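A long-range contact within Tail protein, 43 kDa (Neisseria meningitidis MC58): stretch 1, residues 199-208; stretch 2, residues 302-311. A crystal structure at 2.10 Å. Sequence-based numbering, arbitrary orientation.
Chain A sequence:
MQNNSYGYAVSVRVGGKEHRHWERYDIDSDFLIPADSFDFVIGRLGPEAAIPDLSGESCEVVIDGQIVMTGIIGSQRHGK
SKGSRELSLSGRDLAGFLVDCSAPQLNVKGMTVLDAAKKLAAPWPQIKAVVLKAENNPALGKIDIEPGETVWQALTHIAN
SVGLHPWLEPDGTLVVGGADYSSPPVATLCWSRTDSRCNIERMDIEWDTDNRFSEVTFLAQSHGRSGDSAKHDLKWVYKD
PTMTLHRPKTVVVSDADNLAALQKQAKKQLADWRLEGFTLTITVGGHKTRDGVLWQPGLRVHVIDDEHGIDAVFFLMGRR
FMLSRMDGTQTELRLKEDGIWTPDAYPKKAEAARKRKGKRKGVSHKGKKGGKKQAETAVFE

Stretch 1 (199-208) NIERMDIEWD
Stretch 2 302-311: HVIDDEHGID

Stretch 1 is extended from Arg 202 to Asp 208, with phi near -115 to -157° and psi near 121 to 137°. Stretch 2 folds back on itself: strand 302-305 and the strand resuming at Ile 310 are joined by a turn. Asp 305 N donates to Ile 310 O and Ile 310 N to Asp 305 O, both at 2.9 Å, while Gly 309 N reaches Asp 306 O at 3.1 Å. Residues 306-308 have helical angles; Gly 309 (75/22°) adopts a conformation in which a CB would jam against the preceding carbonyl O.

No hydrogen bond crosses between the stretches. The nearest CA atoms, those of Ile 200 and Asp 305, are 9.4 Å apart, so side chains alone fill the gap, burying 248 Å² in total. Alternation along the strand points the CA-to-CB bonds of Met 203, Ile 205 and Trp 207 toward stretch 2, leaving Arg 202, Asp 204 and Glu 206 out of its reach.

The apolar pairs are Met 203 CE to Val 303 CG1 (3.9 Å), Ile 205 CD1 to Ile 310 CD1 (3.8 Å) and the looser Ile 200 CD1 to Val 303 CG1 (4.4 Å). Met 203 is t, t, m; Ile 200, Ile 205 and Ile 310 are m, t; Val 303 is t.

Met 203 SD also lies 3.4 Å from Asp 305 OD2. The other carboxylate oxygen, Asp 305 OD1, accepts from His 308 N (3.1 Å, 159°), tying the aspartate to the turn.

His 308 (chi1 t, chi2 111°) presents a ring face to Ile 205, whose CD1 is 4.1 Å from His 308 CE1. Trp 207 (chi1 m, chi2 -99°) meets that imidazole edge to edge, with Trp 207 CH2 4.4 Å from His 308 NE2.

Within stretch 1, Arg 202 NH2 forms a salt bridge with Asp 204 OD1 (3.0 Å); within stretch 2, His 302 NE2 donates to Asp 311 OD1 (2.6 Å, 173°).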

# COMPACT_ATOMS: atom_id res chain seq x y z
N ASN A 199 -7.69 29.35 -0.15
CA ASN A 199 -8.55 28.23 0.05
C ASN A 199 -8.36 27.09 -1.00
O ASN A 199 -8.92 26.02 -0.87
CB ASN A 199 -9.98 28.83 -0.02
CG ASN A 199 -10.32 29.56 -1.40
OD1 ASN A 199 -11.07 28.96 -2.15
ND2 ASN A 199 -9.87 30.83 -1.68
N ILE A 200 -7.59 27.35 -2.05
CA ILE A 200 -7.31 26.31 -3.07
C ILE A 200 -6.50 25.19 -2.39
O ILE A 200 -5.47 25.46 -1.80
CB ILE A 200 -6.54 26.92 -4.28
CG1 ILE A 200 -7.46 27.85 -5.06
CG2 ILE A 200 -5.98 25.84 -5.18
CD1 ILE A 200 -6.70 28.81 -5.98
N GLU A 201 -7.00 23.97 -2.48
CA GLU A 201 -6.32 22.78 -1.94
C GLU A 201 -5.32 22.12 -2.92
O GLU A 201 -4.30 21.58 -2.52
CB GLU A 201 -7.35 21.74 -1.55
CG GLU A 201 -8.24 22.18 -0.42
CD GLU A 201 -9.23 21.07 -0.06
OE1 GLU A 201 -9.32 20.08 -0.84
OE2 GLU A 201 -9.90 21.18 0.98
N ARG A 202 -5.61 22.26 -4.21
CA ARG A 202 -4.85 21.65 -5.23
C ARG A 202 -5.07 22.44 -6.54
O ARG A 202 -6.20 22.89 -6.87
CB ARG A 202 -5.26 20.17 -5.16
CG ARG A 202 -5.11 19.43 -6.32
CD ARG A 202 -4.87 17.93 -6.08
NE ARG A 202 -3.86 17.69 -7.09
CZ ARG A 202 -2.60 17.35 -6.86
NH1 ARG A 202 -2.20 17.03 -5.65
NH2 ARG A 202 -1.76 17.30 -7.91
N MET A 203 -3.97 22.72 -7.22
CA MET A 203 -3.97 23.44 -8.49
C MET A 203 -3.16 22.61 -9.51
O MET A 203 -2.01 22.25 -9.23
CB MET A 203 -3.35 24.83 -8.30
CG MET A 203 -3.44 25.71 -9.54
SD MET A 203 -3.29 27.47 -9.10
CE MET A 203 -4.85 27.76 -8.38
N ASP A 204 -3.80 22.22 -10.63
CA ASP A 204 -3.15 21.50 -11.72
C ASP A 204 -3.32 22.26 -13.04
O ASP A 204 -4.43 22.59 -13.42
CB ASP A 204 -3.68 20.07 -11.85
CG ASP A 204 -3.31 19.19 -10.67
OD1 ASP A 204 -2.26 19.39 -10.00
OD2 ASP A 204 -4.13 18.33 -10.35
N ILE A 205 -2.22 22.58 -13.70
CA ILE A 205 -2.25 23.23 -14.99
C ILE A 205 -1.66 22.29 -16.06
O ILE A 205 -0.64 21.63 -15.83
CB ILE A 205 -1.49 24.55 -14.96
CG1 ILE A 205 -1.85 25.32 -13.67
CG2 ILE A 205 -1.67 25.30 -16.25
CD1 ILE A 205 -1.62 26.78 -13.75
N GLU A 206 -2.35 22.21 -17.19
CA GLU A 206 -1.92 21.45 -18.33
C GLU A 206 -1.93 22.24 -19.60
O GLU A 206 -2.95 22.87 -19.95
CB GLU A 206 -2.84 20.28 -18.58
CG GLU A 206 -3.10 19.40 -17.39
CD GLU A 206 -4.09 18.33 -17.77
OE1 GLU A 206 -3.64 17.40 -18.50
OE2 GLU A 206 -5.32 18.45 -17.42
N TRP A 207 -0.81 22.18 -20.30
CA TRP A 207 -0.67 22.77 -21.59
C TRP A 207 -0.33 21.65 -22.57
O TRP A 207 0.54 20.79 -22.31
CB TRP A 207 0.50 23.72 -21.63
CG TRP A 207 0.49 24.88 -20.75
CD1 TRP A 207 0.13 26.18 -21.09
CD2 TRP A 207 0.96 24.94 -19.42
NE1 TRP A 207 0.34 27.01 -20.02
CE2 TRP A 207 0.85 26.28 -18.98
CE3 TRP A 207 1.44 23.98 -18.53
CZ2 TRP A 207 1.21 26.67 -17.71
CZ3 TRP A 207 1.80 24.38 -17.27
CH2 TRP A 207 1.68 25.72 -16.86
N ASP A 208 -0.97 21.72 -23.71
CA ASP A 208 -0.88 20.68 -24.72
C ASP A 208 -0.86 21.36 -26.09
O ASP A 208 -1.71 22.17 -26.38
CB ASP A 208 -2.11 19.80 -24.56
CG ASP A 208 -2.15 18.70 -25.52
OD1 ASP A 208 -2.15 18.99 -26.72
OD2 ASP A 208 -2.18 17.54 -25.06
N HIS A 302 -12.43 34.26 -10.68
CA HIS A 302 -11.19 34.99 -10.60
C HIS A 302 -10.20 34.16 -9.79
O HIS A 302 -10.48 33.73 -8.65
CB HIS A 302 -11.45 36.37 -9.96
CG HIS A 302 -10.22 37.20 -9.81
ND1 HIS A 302 -10.07 38.10 -8.78
CD2 HIS A 302 -9.11 37.30 -10.56
CE1 HIS A 302 -8.92 38.73 -8.92
NE2 HIS A 302 -8.31 38.27 -9.99
N VAL A 303 -9.05 33.87 -10.38
CA VAL A 303 -8.01 33.07 -9.69
C VAL A 303 -6.74 33.87 -9.45
O VAL A 303 -6.24 34.52 -10.38
CB VAL A 303 -7.66 31.77 -10.50
CG1 VAL A 303 -6.53 30.94 -9.80
CG2 VAL A 303 -8.91 30.91 -10.71
N ILE A 304 -6.24 33.82 -8.21
CA ILE A 304 -4.95 34.43 -7.85
C ILE A 304 -3.96 33.40 -7.30
O ILE A 304 -4.24 32.65 -6.34
CB ILE A 304 -5.09 35.65 -6.89
CG1 ILE A 304 -6.06 36.67 -7.46
CG2 ILE A 304 -3.69 36.34 -6.63
CD1 ILE A 304 -6.57 37.65 -6.39
N ASP A 305 -2.80 33.33 -7.93
CA ASP A 305 -1.69 32.55 -7.40
C ASP A 305 -0.46 33.44 -7.54
O ASP A 305 0.13 33.51 -8.60
CB ASP A 305 -1.53 31.26 -8.20
CG ASP A 305 -0.47 30.36 -7.66
OD1 ASP A 305 0.40 30.83 -6.89
OD2 ASP A 305 -0.54 29.13 -7.95
N ASP A 306 -0.10 34.12 -6.45
CA ASP A 306 1.10 34.97 -6.43
C ASP A 306 2.39 34.19 -6.73
O ASP A 306 3.21 34.67 -7.49
CB ASP A 306 1.22 35.72 -5.10
CG ASP A 306 0.26 36.93 -5.01
OD1 ASP A 306 -0.46 37.24 -5.96
OD2 ASP A 306 0.24 37.58 -3.95
N GLU A 307 2.54 33.01 -6.15
CA GLU A 307 3.71 32.14 -6.45
C GLU A 307 3.91 31.97 -7.96
O GLU A 307 5.01 32.16 -8.46
CB GLU A 307 3.56 30.73 -5.85
CG GLU A 307 3.97 30.62 -4.44
CD GLU A 307 3.59 29.26 -3.79
OE1 GLU A 307 3.55 28.21 -4.48
OE2 GLU A 307 3.32 29.29 -2.56
N HIS A 308 2.85 31.65 -8.66
CA HIS A 308 2.88 31.38 -10.10
C HIS A 308 2.74 32.64 -10.99
O HIS A 308 2.89 32.59 -12.20
CB HIS A 308 1.71 30.43 -10.41
CG HIS A 308 1.93 29.53 -11.59
ND1 HIS A 308 2.09 28.17 -11.45
CD2 HIS A 308 1.98 29.78 -12.92
CE1 HIS A 308 2.25 27.62 -12.64
NE2 HIS A 308 2.18 28.57 -13.55
N GLY A 309 2.40 33.78 -10.40
CA GLY A 309 2.11 34.96 -11.19
C GLY A 309 0.78 34.94 -11.90
O GLY A 309 0.61 35.64 -12.87
N ILE A 310 -0.18 34.14 -11.45
CA ILE A 310 -1.53 34.19 -12.05
C ILE A 310 -2.44 35.17 -11.31
O ILE A 310 -2.52 35.17 -10.10
CB ILE A 310 -2.23 32.82 -12.05
CG1 ILE A 310 -1.40 31.79 -12.81
CG2 ILE A 310 -3.67 32.91 -12.63
CD1 ILE A 310 -1.91 30.36 -12.63
N ASP A 311 -3.12 36.00 -12.07
CA ASP A 311 -4.21 36.83 -11.57
C ASP A 311 -5.09 37.12 -12.78
O ASP A 311 -4.82 38.02 -13.54
CB ASP A 311 -3.67 38.14 -10.97
CG ASP A 311 -4.78 39.02 -10.42
OD1 ASP A 311 -5.94 38.86 -10.87
OD2 ASP A 311 -4.52 39.87 -9.55